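Local structure of ornithine decarboxylase (Entamoeba histolytica, 4AIB) at residues 101-106 / 117-122; 128-133 / 175-180; 63-68 / 84-89. The protein probably catalyses the decarboxylation of L-ornithine to putrescine and CO2, using pyridoxal 5'-phosphate as cofactor, in an obligate homodimer that makes polyamine precursors. One frame throughout, in Å; residues are numbered along the deposited sequence.

Contact 1: residues 101-106 / 117-122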
ATOM      1  N   THR A 101      13.870  14.547   4.420  1.00 41.49           N
ATOM      2  CA  THR A 101      14.918  15.121   3.575  1.00 39.28           C
ATOM      3  C   THR A 101      14.378  16.206   2.647  1.00 37.78           C
ATOM      4  O   THR A 101      15.030  17.230   2.439  1.00 36.73           O
ATOM      5  CB  THR A 101      15.643  14.039   2.746  1.00 39.17           C
ATOM      6  OG1 THR A 101      14.681  13.218   2.073  1.00 41.58           O
ATOM      7  CG2 THR A 101      16.509  13.168   3.643  1.00 37.23           C
ATOM      8  N   PHE A 102      13.187  15.980   2.100  1.00 37.17           N
ATOM      9  CA  PHE A 102      12.533  16.963   1.241  1.00 36.49           C
ATOM     10  C   PHE A 102      11.130  17.291   1.748  1.00 35.22           C
ATOM     11  O   PHE A 102      10.185  16.519   1.564  1.00 35.40           O
ATOM     12  CB  PHE A 102      12.514  16.490  -0.216  1.00 37.21           C
ATOM     13  CG  PHE A 102      13.882  16.370  -0.831  1.00 40.04           C
ATOM     14  CD1 PHE A 102      14.598  17.507  -1.197  1.00 40.12           C
ATOM     15  CD2 PHE A 102      14.459  15.122  -1.043  1.00 40.00           C
ATOM     16  CE1 PHE A 102      15.859  17.402  -1.764  1.00 39.50           C
ATOM     17  CE2 PHE A 102      15.720  15.011  -1.609  1.00 39.92           C
ATOM     18  CZ  PHE A 102      16.421  16.152  -1.969  1.00 38.24           C
ATOM     19  N   LYS A 103      11.018  18.451   2.387  1.00 32.82           N
ATOM     20  CA  LYS A 103       9.795  18.866   3.064  1.00 29.81           C
ATOM     21  C   LYS A 103       8.939  19.776   2.187  1.00 28.23           C
ATOM     22  O   LYS A 103       9.473  20.652   1.502  1.00 25.20           O
ATOM     23  CB  LYS A 103      10.137  19.586   4.372  1.00 29.13           C
ATOM     24  CG  LYS A 103      10.924  18.742   5.366  1.00 27.04           C
ATOM     25  CD  LYS A 103      11.576  19.588   6.452  1.00 25.36           C
ATOM     26  CE  LYS A 103      12.882  20.220   5.992  1.00 26.63           C
ATOM     27  NZ  LYS A 103      13.961  19.214   5.776  1.00 27.16           N
ATOM     28  N   PRO A 104       7.606  19.568   2.199  1.00 27.80           N
ATOM     29  CA  PRO A 104       6.689  20.512   1.560  1.00 26.66           C
ATOM     30  C   PRO A 104       6.743  21.855   2.279  1.00 27.68           C
ATOM     31  O   PRO A 104       6.887  21.892   3.505  1.00 26.69           O
ATOM     32  CB  PRO A 104       5.316  19.859   1.752  1.00 27.76           C
ATOM     33  CG  PRO A 104       5.604  18.414   1.977  1.00 26.17           C
ATOM     34  CD  PRO A 104       6.894  18.395   2.737  1.00 27.30           C
ATOM     35  N   TYR A 105       6.638  22.943   1.520  1.00 29.45           N
ATOM     36  CA  TYR A 105       6.780  24.292   2.068  1.00 30.74           C
ATOM     37  C   TYR A 105       5.750  24.598   3.155  1.00 32.39           C
ATOM     38  O   TYR A 105       6.102  25.105   4.220  1.00 33.01           O
ATOM     39  CB  TYR A 105       6.705  25.343   0.957  1.00 30.34           C
ATOM     40  CG  TYR A 105       7.752  25.194  -0.123  1.00 30.03           C
ATOM     41  CD1 TYR A 105       9.028  25.727   0.039  1.00 28.26           C
ATOM     42  CD2 TYR A 105       7.464  24.526  -1.314  1.00 29.67           C
ATOM     43  CE1 TYR A 105       9.990  25.597  -0.950  1.00 28.93           C
ATOM     44  CE2 TYR A 105       8.420  24.390  -2.309  1.00 28.87           C
ATOM     45  CZ  TYR A 105       9.680  24.927  -2.121  1.00 26.75           C
ATOM     46  OH  TYR A 105      10.635  24.798  -3.100  1.00 23.54           O
ATOM     47  N   ASN A 106       4.486  24.274   2.880  1.00 33.05           N
ATOM     48  CA  ASN A 106       3.392  24.495   3.829  1.00 34.73           C
ATOM     49  C   ASN A 106       3.573  23.750   5.151  1.00 35.10           C
ATOM     50  O   ASN A 106       3.249  24.277   6.219  1.00 35.55           O
ATOM     51  CB  ASN A 106       2.041  24.142   3.193  1.00 36.91           C
ATOM     52  CG  ASN A 106       2.032  22.766   2.557  1.00 40.95           C
ATOM     53  OD1 ASN A 106       1.983  21.747   3.244  1.00 41.43           O
ATOM     54  ND2 ASN A 106       2.069  22.730   1.231  1.00 45.39           N
ATOM     55  N   ASN A 117      11.929  22.210  16.060  1.00 43.66           N
ATOM     56  CA  ASN A 117      13.231  22.868  16.025  1.00 44.26           C
ATOM     57  C   ASN A 117      14.355  21.995  15.447  1.00 44.45           C
ATOM     58  O   ASN A 117      15.499  22.444  15.324  1.00 45.21           O
ATOM     59  CB  ASN A 117      13.600  23.340  17.436  1.00 44.37           C
ATOM     60  CG  ASN A 117      14.649  24.435  17.435  1.00 45.80           C
ATOM     61  OD1 ASN A 117      14.507  25.451  16.753  1.00 47.15           O
ATOM     62  ND2 ASN A 117      15.708  24.239  18.213  1.00 45.47           N
ATOM     63  N   HIS A 118      14.031  20.753  15.094  1.00 43.69           N
ATOM     64  CA  HIS A 118      15.032  19.818  14.577  1.00 40.34           C
ATOM     65  C   HIS A 118      14.589  19.136  13.313  1.00 38.03           C
ATOM     66  O   HIS A 118      13.524  18.517  13.270  1.00 36.91           O
ATOM     67  CB  HIS A 118      15.412  18.792  15.644  1.00 40.66           C
ATOM     68  CG  HIS A 118      15.853  19.406  16.954  1.00 42.51           C
ATOM     69  ND1 HIS A 118      16.922  20.218  17.049  1.00 42.73           N
ATOM     70  CD2 HIS A 118      15.328  19.295  18.240  1.00 44.92           C
ATOM     71  CE1 HIS A 118      17.074  20.611  18.326  1.00 45.56           C
ATOM     72  NE2 HIS A 118      16.099  20.044  19.055  1.00 46.48           N
ATOM     73  N   THR A 119      15.412  19.247  12.271  1.00 36.01           N
ATOM     74  CA  THR A 119      15.118  18.646  10.966  1.00 35.48           C
ATOM     75  C   THR A 119      16.384  18.145  10.255  1.00 35.95           C
ATOM     76  O   THR A 119      17.499  18.399  10.710  1.00 37.40           O
ATOM     77  CB  THR A 119      14.326  19.614  10.054  1.00 33.69           C
ATOM     78  OG1 THR A 119      13.894  18.920   8.879  1.00 32.86           O
ATOM     79  CG2 THR A 119      15.177  20.815   9.652  1.00 32.36           C
ATOM     80  N   ILE A 120      16.198  17.436   9.141  1.00 36.65           N
ATOM     81  CA  ILE A 120      17.309  16.834   8.396  1.00 37.02           C
ATOM     82  C   ILE A 120      17.381  17.350   6.953  1.00 36.29           C
ATOM     83  O   ILE A 120      16.356  17.678   6.349  1.00 37.26           O
ATOM     84  CB  ILE A 120      17.239  15.285   8.433  1.00 20.00           C
ATOM     85  CG1 ILE A 120      17.261  14.784   9.884  1.00 20.00           C
ATOM     86  CG2 ILE A 120      18.386  14.659   7.645  1.00 20.00           C
ATOM     87  CD1 ILE A 120      16.930  13.317  10.057  1.00 20.00           C
ATOM     88  N   VAL A 121      18.602  17.423   6.421  1.00 35.24           N
ATOM     89  CA  VAL A 121      18.870  17.917   5.069  1.00 34.43           C
ATOM     90  C   VAL A 121      19.907  17.042   4.356  1.00 33.30           C
ATOM     91  O   VAL A 121      20.871  16.587   4.973  1.00 33.76           O
ATOM     92  CB  VAL A 121      19.371  19.380   5.114  1.00 34.25           C
ATOM     93  CG1 VAL A 121      20.127  19.753   3.848  1.00 33.64           C
ATOM     94  CG2 VAL A 121      18.212  20.336   5.338  1.00 34.97           C
ATOM     95  N   ASP A 122      19.697  16.808   3.060  1.00 33.24           N
ATOM     96  CA  ASP A 122      20.698  16.144   2.215  1.00 32.84           C
ATOM     97  C   ASP A 122      20.855  16.789   0.828  1.00 31.99           C
ATOM     98  O   ASP A 122      21.278  16.136  -0.133  1.00 30.63           O
ATOM     99  CB  ASP A 122      20.436  14.629   2.119  1.00 36.28           C
ATOM    100  CG  ASP A 122      19.143  14.285   1.387  1.00 38.80           C
ATOM    101  OD1 ASP A 122      18.237  15.138   1.291  1.00 40.32           O
ATOM    102  OD2 ASP A 122      19.031  13.136   0.910  1.00 40.82           O
TER
HETATM  103  O   HOH W   1      17.775  17.871   1.517  1.00 32.90           O

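Contact 2: residues 128-133 / 175-180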
ATOM      1  N   GLN A 128      18.536  26.075   1.571  1.00 32.32           N
ATOM      2  CA  GLN A 128      17.968  27.348   1.132  1.00 31.92           C
ATOM      3  C   GLN A 128      16.479  27.447   1.461  1.00 31.50           C
ATOM      4  O   GLN A 128      15.986  28.521   1.811  1.00 31.75           O
ATOM      5  CB  GLN A 128      18.188  27.540  -0.372  1.00 30.43           C
ATOM      6  CG  GLN A 128      19.650  27.647  -0.782  1.00 29.82           C
ATOM      7  CD  GLN A 128      19.862  27.527  -2.280  1.00 29.93           C
ATOM      8  OE1 GLN A 128      19.011  27.011  -3.006  1.00 31.19           O
ATOM      9  NE2 GLN A 128      21.011  27.999  -2.750  1.00 29.45           N
ATOM     10  N   LYS A 129      15.779  26.318   1.341  1.00 30.87           N
ATOM     11  CA  LYS A 129      14.355  26.220   1.666  1.00 30.41           C
ATOM     12  C   LYS A 129      14.114  26.547   3.138  1.00 29.34           C
ATOM     13  O   LYS A 129      13.170  27.264   3.479  1.00 26.71           O
ATOM     14  CB  LYS A 129      13.838  24.812   1.348  1.00 30.73           C
ATOM     15  CG  LYS A 129      12.345  24.610   1.571  1.00 31.88           C
ATOM     16  CD  LYS A 129      11.943  23.145   1.461  1.00 31.55           C
ATOM     17  CE  LYS A 129      11.928  22.660   0.018  1.00 31.76           C
ATOM     18  NZ  LYS A 129      11.663  21.198  -0.072  1.00 32.32           N
ATOM     19  N   ILE A 130      14.978  26.016   3.998  1.00 29.64           N
ATOM     20  CA  ILE A 130      14.910  26.265   5.435  1.00 27.71           C
ATOM     21  C   ILE A 130      15.302  27.710   5.748  1.00 29.13           C
ATOM     22  O   ILE A 130      14.648  28.371   6.554  1.00 29.09           O
ATOM     23  CB  ILE A 130      15.769  25.247   6.221  1.00 20.00           C
ATOM     24  CG1 ILE A 130      15.056  23.891   6.258  1.00 20.00           C
ATOM     25  CG2 ILE A 130      16.051  25.730   7.639  1.00 20.00           C
ATOM     26  CD1 ILE A 130      15.956  22.722   6.590  1.00 20.00           C
ATOM     27  N   ALA A 131      16.346  28.200   5.083  1.00 29.44           N
ATOM     28  CA  ALA A 131      16.830  29.569   5.278  1.00 30.13           C
ATOM     29  C   ALA A 131      15.804  30.634   4.881  1.00 30.64           C
ATOM     30  O   ALA A 131      15.835  31.754   5.394  1.00 29.67           O
ATOM     31  CB  ALA A 131      18.131  29.784   4.519  1.00 27.81           C
ATOM     32  N   LYS A 132      14.900  30.273   3.973  1.00 33.06           N
ATOM     33  CA  LYS A 132      13.908  31.206   3.443  1.00 36.37           C
ATOM     34  C   LYS A 132      12.603  31.220   4.246  1.00 38.20           C
ATOM     35  O   LYS A 132      11.981  32.274   4.401  1.00 39.98           O
ATOM     36  CB  LYS A 132      13.619  30.888   1.970  1.00 38.85           C
ATOM     37  CG  LYS A 132      12.904  31.995   1.211  1.00 42.18           C
ATOM     38  CD  LYS A 132      12.566  31.569  -0.208  1.00 44.54           C
ATOM     39  CE  LYS A 132      11.728  32.623  -0.914  1.00 47.10           C
ATOM     40  NZ  LYS A 132      11.302  32.182  -2.270  1.00 44.17           N
ATOM     41  N   TYR A 133      12.196  30.059   4.757  1.00 40.06           N
ATOM     42  CA  TYR A 133      10.875  29.916   5.378  1.00 39.48           C
ATOM     43  C   TYR A 133      10.885  29.713   6.893  1.00 38.17           C
ATOM     44  O   TYR A 133       9.999  30.208   7.590  1.00 38.94           O
ATOM     45  CB  TYR A 133      10.075  28.807   4.683  1.00 37.70           C
ATOM     46  CG  TYR A 133       9.784  29.093   3.224  1.00 38.14           C
ATOM     47  CD1 TYR A 133       8.680  29.859   2.847  1.00 37.92           C
ATOM     48  CD2 TYR A 133      10.616  28.601   2.218  1.00 39.86           C
ATOM     49  CE1 TYR A 133       8.415  30.126   1.513  1.00 35.89           C
ATOM     50  CE2 TYR A 133      10.359  28.863   0.881  1.00 39.38           C
ATOM     51  CZ  TYR A 133       9.258  29.624   0.534  1.00 37.63           C
ATOM     52  OH  TYR A 133       8.999  29.884  -0.793  1.00 39.12           O
ATOM     53  N   LYS A 175      24.467  30.683   4.723  1.00 30.00           N
ATOM     54  CA  LYS A 175      23.111  31.122   5.050  1.00 30.62           C
ATOM     55  C   LYS A 175      22.954  31.445   6.537  1.00 31.00           C
ATOM     56  O   LYS A 175      21.900  31.919   6.970  1.00 31.06           O
ATOM     57  CB  LYS A 175      22.080  30.077   4.605  1.00 29.87           C
ATOM     58  CG  LYS A 175      21.881  29.984   3.097  1.00 30.97           C
ATOM     59  CD  LYS A 175      21.072  31.156   2.554  1.00 29.18           C
ATOM     60  CE  LYS A 175      20.956  31.108   1.038  1.00 29.82           C
ATOM     61  NZ  LYS A 175      22.234  31.461   0.356  1.00 30.69           N
ATOM     62  N   GLY A 176      24.011  31.190   7.307  1.00 31.18           N
ATOM     63  CA  GLY A 176      24.039  31.478   8.743  1.00 32.61           C
ATOM     64  C   GLY A 176      23.036  30.665   9.539  1.00 33.02           C
ATOM     65  O   GLY A 176      22.354  31.197  10.417  1.00 33.69           O
ATOM     66  N   LEU A 177      22.954  29.375   9.231  1.00 33.86           N
ATOM     67  CA  LEU A 177      21.984  28.484   9.859  1.00 32.99           C
ATOM     68  C   LEU A 177      22.623  27.616  10.938  1.00 33.09           C
ATOM     69  O   LEU A 177      23.834  27.389  10.927  1.00 34.10           O
ATOM     70  CB  LEU A 177      21.301  27.609   8.802  1.00 32.28           C
ATOM     71  CG  LEU A 177      20.502  28.331   7.713  1.00 31.77           C
ATOM     72  CD1 LEU A 177      20.258  27.409   6.530  1.00 30.24           C
ATOM     73  CD2 LEU A 177      19.186  28.872   8.250  1.00 31.66           C
ATOM     74  N   ASN A 178      21.796  27.139  11.865  1.00 33.38           N
ATOM     75  CA  ASN A 178      22.255  26.297  12.964  1.00 35.70           C
ATOM     76  C   ASN A 178      22.366  24.835  12.548  1.00 36.28           C
ATOM     77  O   ASN A 178      21.429  24.272  11.974  1.00 38.11           O
ATOM     78  CB  ASN A 178      21.319  26.425  14.173  1.00 39.06           C
ATOM     79  CG  ASN A 178      21.065  27.869  14.574  1.00 42.25           C
ATOM     80  OD1 ASN A 178      19.916  28.278  14.751  1.00 43.65           O
ATOM     81  ND2 ASN A 178      22.133  28.649  14.721  1.00 41.25           N
ATOM     82  N   LEU A 179      23.517  24.232  12.837  1.00 35.25           N
ATOM     83  CA  LEU A 179      23.739  22.814  12.572  1.00 34.49           C
ATOM     84  C   LEU A 179      23.678  22.012  13.868  1.00 34.25           C
ATOM     85  O   LEU A 179      24.502  22.199  14.769  1.00 35.38           O
ATOM     86  CB  LEU A 179      25.084  22.592  11.867  1.00 34.16           C
ATOM     87  CG  LEU A 179      25.404  21.169  11.389  1.00 32.67           C
ATOM     88  CD1 LEU A 179      24.770  20.880  10.035  1.00 32.94           C
ATOM     89  CD2 LEU A 179      26.906  20.949  11.325  1.00 32.33           C
ATOM     90  N   ASP A 180      22.692  21.123  13.954  1.00 32.93           N
ATOM     91  CA  ASP A 180      22.537  20.246  15.110  1.00 32.53           C
ATOM     92  C   ASP A 180      23.554  19.107  15.090  1.00 31.36           C
ATOM     93  O   ASP A 180      24.071  18.716  16.137  1.00 31.65           O
ATOM     94  CB  ASP A 180      21.109  19.699  15.191  1.00 34.31           C
ATOM     95  CG  ASP A 180      20.097  20.754  15.616  1.00 36.28           C
ATOM     96  OD1 ASP A 180      20.492  21.751  16.261  1.00 34.74           O
ATOM     97  OD2 ASP A 180      18.899  20.581  15.313  1.00 36.85           O
TER

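Contact 3: residues 63-68 / 84-89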
ATOM      1  N   HIS A  63      -1.946   4.540  20.992  1.00 40.75           N
ATOM      2  CA  HIS A  63      -1.580   3.888  22.252  1.00 40.28           C
ATOM      3  C   HIS A  63      -0.116   3.555  22.340  1.00 38.18           C
ATOM      4  O   HIS A  63       0.502   3.755  23.387  1.00 36.16           O
ATOM      5  CB  HIS A  63      -2.425   2.640  22.492  1.00 43.77           C
ATOM      6  CG  HIS A  63      -3.905   2.918  22.613  1.00 48.57           C
ATOM      7  ND1 HIS A  63      -4.820   2.309  21.837  1.00 49.44           N
ATOM      8  CD2 HIS A  63      -4.610   3.780  23.450  1.00 49.17           C
ATOM      9  CE1 HIS A  63      -6.049   2.751  22.164  1.00 49.87           C
ATOM     10  NE2 HIS A  63      -5.918   3.653  23.149  1.00 50.33           N
ATOM     11  N   LEU A  64       0.445   3.045  21.244  1.00 35.02           N
ATOM     12  CA  LEU A  64       1.863   2.690  21.175  1.00 30.95           C
ATOM     13  C   LEU A  64       2.764   3.925  21.217  1.00 28.97           C
ATOM     14  O   LEU A  64       3.779   3.936  21.918  1.00 29.45           O
ATOM     15  CB  LEU A  64       2.149   1.858  19.915  1.00 31.75           C
ATOM     16  CG  LEU A  64       3.596   1.477  19.569  1.00 33.31           C
ATOM     17  CD1 LEU A  64       4.215   0.568  20.622  1.00 33.64           C
ATOM     18  CD2 LEU A  64       3.660   0.826  18.195  1.00 32.03           C
ATOM     19  N   VAL A  65       2.380   4.955  20.465  1.00 26.10           N
ATOM     20  CA  VAL A  65       3.112   6.225  20.422  1.00 23.00           C
ATOM     21  C   VAL A  65       3.097   6.900  21.799  1.00 25.66           C
ATOM     22  O   VAL A  65       4.104   7.467  22.229  1.00 26.30           O
ATOM     23  CB  VAL A  65       2.542   7.171  19.334  1.00 18.52           C
ATOM     24  CG1 VAL A  65       3.323   8.474  19.273  1.00 15.76           C
ATOM     25  CG2 VAL A  65       2.565   6.496  17.970  1.00 16.32           C
ATOM     26  N   LYS A  66       1.956   6.815  22.482  1.00 28.09           N
ATOM     27  CA  LYS A  66       1.795   7.346  23.836  1.00 29.45           C
ATOM     28  C   LYS A  66       2.658   6.585  24.844  1.00 27.54           C
ATOM     29  O   LYS A  66       3.361   7.195  25.650  1.00 27.77           O
ATOM     30  CB  LYS A  66       0.320   7.291  24.258  1.00 35.14           C
ATOM     31  CG  LYS A  66      -0.007   7.940  25.597  1.00 40.49           C
ATOM     32  CD  LYS A  66      -0.253   9.435  25.459  1.00 45.40           C
ATOM     33  CE  LYS A  66      -0.852  10.016  26.730  1.00 47.34           C
ATOM     34  NZ  LYS A  66      -1.204  11.453  26.570  1.00 46.32           N
ATOM     35  N   LEU A  67       2.600   5.256  24.782  1.00 27.61           N
ATOM     36  CA  LEU A  67       3.316   4.391  25.721  1.00 28.28           C
ATOM     37  C   LEU A  67       4.834   4.525  25.603  1.00 28.59           C
ATOM     38  O   LEU A  67       5.533   4.577  26.617  1.00 28.72           O
ATOM     39  CB  LEU A  67       2.886   2.930  25.538  1.00 25.37           C
ATOM     40  CG  LEU A  67       3.472   1.845  26.449  1.00 23.56           C
ATOM     41  CD1 LEU A  67       3.012   1.997  27.892  1.00 21.76           C
ATOM     42  CD2 LEU A  67       3.089   0.477  25.913  1.00 24.03           C
ATOM     43  N   LEU A  68       5.331   4.583  24.368  1.00 28.01           N
ATOM     44  CA  LEU A  68       6.763   4.731  24.108  1.00 28.24           C
ATOM     45  C   LEU A  68       7.304   6.063  24.623  1.00 29.55           C
ATOM     46  O   LEU A  68       8.371   6.107  25.239  1.00 29.64           O
ATOM     47  CB  LEU A  68       7.063   4.581  22.613  1.00 26.51           C
ATOM     48  CG  LEU A  68       7.043   3.170  22.018  1.00 28.83           C
ATOM     49  CD1 LEU A  68       6.858   3.243  20.513  1.00 26.37           C
ATOM     50  CD2 LEU A  68       8.305   2.394  22.366  1.00 27.17           C
ATOM     51  N   LYS A  84       1.936  16.391  14.317  1.00 39.84           N
ATOM     52  CA  LYS A  84       0.728  16.801  15.031  1.00 40.02           C
ATOM     53  C   LYS A  84       0.208  15.723  15.976  1.00 38.78           C
ATOM     54  O   LYS A  84      -0.284  16.038  17.058  1.00 36.91           O
ATOM     55  CB  LYS A  84      -0.373  17.222  14.052  1.00 40.60           C
ATOM     56  CG  LYS A  84      -0.110  18.546  13.348  1.00 40.99           C
ATOM     57  CD  LYS A  84      -1.360  19.092  12.674  1.00 43.35           C
ATOM     58  CE  LYS A  84      -2.275  19.794  13.668  1.00 46.51           C
ATOM     59  NZ  LYS A  84      -3.506  20.323  13.017  1.00 48.37           N
ATOM     60  N   GLU A  85       0.330  14.459  15.570  1.00 38.11           N
ATOM     61  CA  GLU A  85      -0.113  13.331  16.389  1.00 39.25           C
ATOM     62  C   GLU A  85       0.637  13.269  17.720  1.00 40.15           C
ATOM     63  O   GLU A  85       0.034  13.035  18.769  1.00 40.84           O
ATOM     64  CB  GLU A  85       0.049  12.007  15.635  1.00 38.25           C
ATOM     65  CG  GLU A  85      -0.739  10.857  16.247  1.00 36.83           C
ATOM     66  CD  GLU A  85      -0.119   9.498  15.985  1.00 37.60           C
ATOM     67  OE1 GLU A  85       0.177   9.181  14.812  1.00 38.06           O
ATOM     68  OE2 GLU A  85       0.075   8.741  16.960  1.00 37.44           O
ATOM     69  N   VAL A  86       1.951  13.483  17.664  1.00 40.43           N
ATOM     70  CA  VAL A  86       2.799  13.477  18.855  1.00 40.01           C
ATOM     71  C   VAL A  86       2.469  14.657  19.774  1.00 39.66           C
ATOM     72  O   VAL A  86       2.324  14.484  20.986  1.00 38.95           O
ATOM     73  CB  VAL A  86       4.301  13.478  18.486  1.00 41.27           C
ATOM     74  CG1 VAL A  86       5.163  13.571  19.734  1.00 41.84           C
ATOM     75  CG2 VAL A  86       4.660  12.228  17.697  1.00 41.04           C
ATOM     76  N   LEU A  87       2.338  15.844  19.183  1.00 37.71           N
ATOM     77  CA  LEU A  87       2.031  17.070  19.926  1.00 36.61           C
ATOM     78  C   LEU A  87       0.654  17.041  20.587  1.00 36.40           C
ATOM     79  O   LEU A  87       0.468  17.614  21.662  1.00 36.53           O
ATOM     80  CB  LEU A  87       2.152  18.298  19.016  1.00 34.79           C
ATOM     81  CG  LEU A  87       3.555  18.724  18.573  1.00 33.59           C
ATOM     82  CD1 LEU A  87       3.470  19.689  17.403  1.00 31.16           C
ATOM     83  CD2 LEU A  87       4.338  19.342  19.721  1.00 32.73           C
ATOM     84  N   ASP A  88      -0.302  16.375  19.940  1.00 36.09           N
ATOM     85  CA  ASP A  88      -1.653  16.225  20.482  1.00 36.97           C
ATOM     86  C   ASP A  88      -1.694  15.304  21.697  1.00 37.04           C
ATOM     87  O   ASP A  88      -2.588  15.419  22.536  1.00 36.70           O
ATOM     88  CB  ASP A  88      -2.620  15.720  19.407  1.00 36.37           C
ATOM     89  CG  ASP A  88      -2.978  16.790  18.387  1.00 36.41           C
ATOM     90  OD1 ASP A  88      -2.708  17.988  18.638  1.00 35.95           O
ATOM     91  OD2 ASP A  88      -3.536  16.428  17.326  1.00 34.84           O
ATOM     92  N   LEU A  89      -0.724  14.397  21.791  1.00 37.83           N
ATOM     93  CA  LEU A  89      -0.625  13.485  22.930  1.00 38.33           C
ATOM     94  C   LEU A  89       0.029  14.141  24.153  1.00 38.58           C
ATOM     95  O   LEU A  89       0.131  13.525  25.216  1.00 38.35           O
ATOM     96  CB  LEU A  89       0.114  12.199  22.539  1.00 37.81           C
ATOM     97  CG  LEU A  89      -0.571  11.236  21.561  1.00 37.62           C
ATOM     98  CD1 LEU A  89       0.420  10.196  21.059  1.00 39.31           C
ATOM     99  CD2 LEU A  89      -1.789  10.560  22.179  1.00 37.62           C
TER

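Contact 1: residues 101-106 / 117-122
This contact belongs to a beta-alpha-beta unit of the pyridoxal-binding barrel: the loop that carries the chain from strand 96-98 into helix 105-114 lies against strand 118-121, the next strand of the barrel. All the residues that touch are buried, and three side chains of the loop share the work. K103 leaves the backbone with CG anti to its own carbonyl carbon (chi1 -60°) and then bends twice near its end, so that it meets T119 tip to tip. K103 NZ donates to T119 OG1 over 3.1 Å and lies 2.9 Å from I120 O; it also donates to the carbonyl of Q100. The T119 hydroxyl, held anti to the backbone N (chi1 -172°), is hydrogen-bonded in turn to Y98 O, so one oxygen ties the loop lysine to the end of the preceding strand.

Farther along, T101 and D122 cross obliquely. T101 presents carbon to the carboxylate: its CB is 3.2 Å from D122 OD1, and its CG2 is 3.6 Å from D122 CG. F102 reaches the same oxygen obliquely, CE2 to D122 OD1 being 3.8 Å, with ring and carboxylate planes 53° apart. A water bridges the two backbones here, donating to T101 O at 3.0 Å and accepting from D122 N at 2.7 Å. The carboxylate has stronger partners beyond the loop, since D122 OD2 accepts a hydrogen bond from G159 N and forms a salt bridge with R277 of the second subunit.

Two buried charges are handled differently: the ammonium of K103 is met by neutral oxygens, the hydroxyl of T119 and the carbonyl of Q100, which would stabilise the charge without neutralising it, whereas the carboxylate of D122 is matched by an arginine across the dimer interface, which probably favours its ionised form.

Contact 2: residues 128-133 / 175-180
Helix 124-133 packs here on the turn that ends helix 164-174 and leads into strand 179-184, so the contact joins one helix to the exit of the next on the outside of the barrel.

The apolar part centres on A131. Its methyl, directed at the turn, has L177 CD1 3.8 Å from A131 CB, while the other branch of the leucine, CD2, comes within 3.9 Å of A131 CA. L177 CD2 also faces I130 CG2 across a looser 4.5 Å.

A second group uses the hydrocarbon of a lysine. K175, bent at chi2 (-75°), passes its chain across the helix, over the A131 methyl toward Q128, with its CD 3.8 Å from A131 CB and its CE 4.1 Å from Q128 CG, where the two long side chains cross obliquely.

The polar ends turn to a shared partner: E171 OE2 forms a salt bridge with K175 NZ and accepts a hydrogen bond from Q128 NE2. Between K175 and L177, G176 closes helix 164-174 as a Schellman motif, its positive phi (64°) letting the chain leave the helix.

With no hydrogen bond running directly between the two segments, their adhesion is that of carbon on carbon, and polar linkage comes indirectly, through one carboxylate of the neighbouring helix.

Contact 3: residues 63-68 / 84-89
K66 CB points neither toward nor away from residues 84-89, and the torsions bring the chain there. CG stands anti to the backbone N (chi1 -174°), and a bend at chi2 (85°) turns the rest of the chain toward L89. K66 CD then rests against the leucine, 3.8 Å from L89 CD2 and 4.0 Å from L89 CB. K66 CE passes on at 3.9 Å from L89 O, and K66 NZ donates a hydrogen bond to L89 O over 2.8 Å. The donor lies in the carbonyl plane on a lone pair, at a C=O...N angle of 138°. A positive charge at the C-terminal end of a helix would also suit its dipole.

Beside the lysine, V65 CG1 meets L89 CD1 at 3.8 Å, the two side chains crossing at about a right angle, and V86 CG2 at 4.3 Å. V65 CG2 lies 3.5 Å from E85 OE2, a carbon against a carboxylate oxygen.

Helices 62-70 and 80-88 are successive in the barrel, with strand 74-77 between them in sequence. V65 and V86 both press on F75 of that strand, V86 extends to I96 of strand 96-98, and L64, L67 and L68 pack on helix 33-46.

In the fold
Contacts 3, 1 and 2 follow one another along the chain, all inside the pyridoxal-binding barrel. Contacts 1 and 2 are direct neighbours, with centres 10 Å apart. They are joined by probable hydrogen bonds from K129 NZ to K103 O (2.8 Å) and between H118 ND1 and D180 OD2 (2.7 Å), and both touch the second subunit. Contact 3 stands apart: its centre is 21 Å from that of contact 1 and 28 Å from that of contact 2, with nearest atoms about 9 and 15 Å away. Yet contacts 1 and 3 both lie near K57, the predicted attachment site of the cofactor, which is not attached in this structure; its side chain is about 10 Å from that of T101 and about 9 Å from that of E85.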